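Local structure of 361aa long hypothetical D-aminopeptidase (2DRH) at residues A203-N208 / E320-N325. The protein is of unknown function but belongs to peptidase family S58 and may act as an aminopeptidase. Numbering follows the deposited sequence.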
ATOM      1  N   ALA A 203      17.682  15.707   9.527  1.00 20.83           N
ATOM      2  CA  ALA A 203      16.479  15.202  10.172  1.00 21.10           C
ATOM      3  C   ALA A 203      15.980  16.077  11.302  1.00 20.77           C
ATOM      4  O   ALA A 203      16.757  16.602  12.089  1.00 22.39           O
ATOM      5  CB  ALA A 203      16.715  13.789  10.693  1.00 19.72           C
ATOM      6  N   LEU A 204      14.664  16.237  11.359  1.00 21.79           N
ATOM      7  CA  LEU A 204      14.021  16.991  12.417  1.00 21.28           C
ATOM      8  C   LEU A 204      12.921  16.073  12.946  1.00 21.72           C
ATOM      9  O   LEU A 204      12.100  15.559  12.179  1.00 22.40           O
ATOM     10  CB  LEU A 204      13.419  18.291  11.881  1.00 20.22           C
ATOM     11  CG  LEU A 204      12.681  19.140  12.928  1.00 22.10           C
ATOM     12  CD1 LEU A 204      12.590  20.567  12.451  1.00 22.19           C
ATOM     13  CD2 LEU A 204      11.276  18.578  13.190  1.00 21.08           C
ATOM     14  N   VAL A 205      12.908  15.851  14.251  1.00 20.21           N
ATOM     15  CA  VAL A 205      11.897  14.982  14.820  1.00 20.02           C
ATOM     16  C   VAL A 205      11.106  15.661  15.918  1.00 19.26           C
ATOM     17  O   VAL A 205      11.590  16.574  16.582  1.00 19.73           O
ATOM     18  CB  VAL A 205      12.523  13.696  15.408  1.00 18.81           C
ATOM     19  CG1 VAL A 205      13.353  12.976  14.343  1.00 16.80           C
ATOM     20  CG2 VAL A 205      13.374  14.045  16.626  1.00 19.76           C
ATOM     21  N   LEU A 206       9.873  15.201  16.088  1.00 19.63           N
ATOM     22  CA  LEU A 206       8.973  15.687  17.125  1.00 18.35           C
ATOM     23  C   LEU A 206       8.743  14.405  17.903  1.00 19.12           C
ATOM     24  O   LEU A 206       7.965  13.556  17.481  1.00 18.30           O
ATOM     25  CB  LEU A 206       7.658  16.192  16.512  1.00 19.38           C
ATOM     26  CG  LEU A 206       6.552  16.611  17.491  1.00 18.78           C
ATOM     27  CD1 LEU A 206       7.068  17.705  18.403  1.00 17.30           C
ATOM     28  CD2 LEU A 206       5.321  17.083  16.727  1.00 19.34           C
ATOM     29  N   SER A 207       9.455  14.254  19.016  1.00 20.09           N
ATOM     30  CA  SER A 207       9.366  13.044  19.822  1.00 22.07           C
ATOM     31  C   SER A 207       8.294  13.118  20.887  1.00 21.72           C
ATOM     32  O   SER A 207       8.213  14.090  21.635  1.00 22.04           O
ATOM     33  CB  SER A 207      10.716  12.758  20.483  1.00 23.44           C
ATOM     34  OG  SER A 207      11.049  13.784  21.405  1.00 26.69           O
ATOM     35  N   ASN A 208       7.486  12.070  20.971  1.00 21.60           N
ATOM     36  CA  ASN A 208       6.411  12.030  21.954  1.00 21.90           C
ATOM     37  C   ASN A 208       6.005  10.583  22.192  1.00 21.12           C
ATOM     38  O   ASN A 208       4.816  10.264  22.246  1.00 21.65           O
ATOM     39  CB  ASN A 208       5.215  12.841  21.443  1.00 20.90           C
ATOM     40  CG  ASN A 208       4.101  12.951  22.470  1.00 23.56           C
ATOM     41  OD1 ASN A 208       4.299  13.483  23.567  1.00 22.92           O
ATOM     42  ND2 ASN A 208       2.926  12.443  22.120  1.00 20.16           N
ATOM     43  N   GLU A 320      18.175   8.737  14.631  1.00 19.20           N
ATOM     44  CA  GLU A 320      18.549   8.276  15.965  1.00 19.81           C
ATOM     45  C   GLU A 320      19.115   9.407  16.815  1.00 20.71           C
ATOM     46  O   GLU A 320      18.698   9.592  17.961  1.00 17.48           O
ATOM     47  CB  GLU A 320      19.564   7.127  15.896  1.00 20.20           C
ATOM     48  CG  GLU A 320      19.892   6.519  17.265  1.00 20.71           C
ATOM     49  CD  GLU A 320      20.866   5.345  17.196  1.00 22.90           C
ATOM     50  OE1 GLU A 320      20.943   4.680  16.133  1.00 25.39           O
ATOM     51  OE2 GLU A 320      21.543   5.075  18.214  1.00 20.20           O
ATOM     52  N   GLU A 321      20.064  10.166  16.266  1.00 20.05           N
ATOM     53  CA  GLU A 321      20.631  11.250  17.039  1.00 19.76           C
ATOM     54  C   GLU A 321      19.594  12.346  17.258  1.00 19.63           C
ATOM     55  O   GLU A 321      19.507  12.910  18.350  1.00 19.73           O
ATOM     56  CB  GLU A 321      21.875  11.843  16.359  1.00 22.50           C
ATOM     57  CG  GLU A 321      22.772  12.607  17.348  1.00 22.81           C
ATOM     58  CD  GLU A 321      23.737  13.580  16.681  1.00 26.41           C
ATOM     59  OE1 GLU A 321      24.445  13.184  15.731  1.00 27.80           O
ATOM     60  OE2 GLU A 321      23.788  14.748  17.121  1.00 26.85           O
ATOM     61  N   ALA A 322      18.804  12.643  16.228  1.00 18.50           N
ATOM     62  CA  ALA A 322      17.786  13.683  16.339  1.00 19.91           C
ATOM     63  C   ALA A 322      16.833  13.400  17.498  1.00 20.09           C
ATOM     64  O   ALA A 322      16.403  14.326  18.191  1.00 22.63           O
ATOM     65  CB  ALA A 322      17.004  13.805  15.041  1.00 16.51           C
ATOM     66  N   ILE A 323      16.503  12.128  17.706  1.00 19.71           N
ATOM     67  CA  ILE A 323      15.610  11.752  18.795  1.00 19.30           C
ATOM     68  C   ILE A 323      16.292  12.038  20.123  1.00 21.22           C
ATOM     69  O   ILE A 323      15.708  12.668  21.006  1.00 21.54           O
ATOM     70  CB  ILE A 323      15.231  10.254  18.728  1.00 19.19           C
ATOM     71  CG1 ILE A 323      14.350  10.003  17.500  1.00 18.55           C
ATOM     72  CG2 ILE A 323      14.503   9.833  20.014  1.00 17.44           C
ATOM     73  CD1 ILE A 323      14.039   8.540  17.241  1.00 16.34           C
ATOM     74  N   ILE A 324      17.535  11.583  20.261  1.00 20.27           N
ATOM     75  CA  ILE A 324      18.278  11.813  21.492  1.00 22.48           C
ATOM     76  C   ILE A 324      18.418  13.319  21.768  1.00 23.19           C
ATOM     77  O   ILE A 324      18.182  13.776  22.894  1.00 22.78           O
ATOM     78  CB  ILE A 324      19.680  11.148  21.427  1.00 22.85           C
ATOM     79  CG1 ILE A 324      19.523   9.633  21.259  1.00 22.27           C
ATOM     80  CG2 ILE A 324      20.482  11.475  22.675  1.00 22.71           C
ATOM     81  CD1 ILE A 324      18.579   8.979  22.265  1.00 24.73           C
ATOM     82  N   ASN A 325      18.780  14.086  20.739  1.00 21.15           N
ATOM     83  CA  ASN A 325      18.927  15.531  20.895  1.00 21.35           C
ATOM     84  C   ASN A 325      17.640  16.193  21.385  1.00 22.20           C
ATOM     85  O   ASN A 325      17.689  17.208  22.082  1.00 21.73           O
ATOM     86  CB  ASN A 325      19.369  16.179  19.573  1.00 21.15           C
ATOM     87  CG  ASN A 325      20.778  15.787  19.181  1.00 20.86           C
ATOM     88  OD1 ASN A 325      21.637  15.640  20.038  1.00 20.05           O
ATOM     89  ND2 ASN A 325      21.025  15.627  17.883  1.00 22.90           N
TER
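Val205 on strand 203-207 and Ala322 on helix 320-325 mark the meeting of the two backbones, their CA atoms 6.2 Å apart where the segment axes approach to 7.7 Å and run at 47° to one another. Ala322 is the small residue on the helix face turned to the strand, and its single methyl is met by both branches of the valine. CG1 of Val205 reaches CB of Ala322 at 3.8 Å. In Val205, CG1 lies anti to the carbonyl carbon (chi1 -55°) and CG2 between the backbone N and that carbon, which brings CG2 to 3.4 Å from O of Ala322. CG2 of Val205 also lies 4.2 Å from CG1 of Ile323, which rests on Ile240 as well. Two residues back along the strand, CB of Ala203 faces CB of Ala322 at 4.4 Å. Nearby polar side chains bond within the helix or elsewhere in the chain: Asn325 ND2 donates a nearly straight hydrogen bond to Glu321 OE2, on the anti side but 35° out of the carboxylate plane, while Glu321 OE1 forms a salt bridge with Arg190. Beyond the valine, Ser207 OG and Ser326 OG share a hydrogen bond. The contact illustrates helix-on-sheet packing in an alpha/beta core: no hydrogen bond forms between the segments, and buried aliphatic groups, packed partly on the helix backbone, join helix 309-328 to strand 198-207, with an alanine allowing close approach.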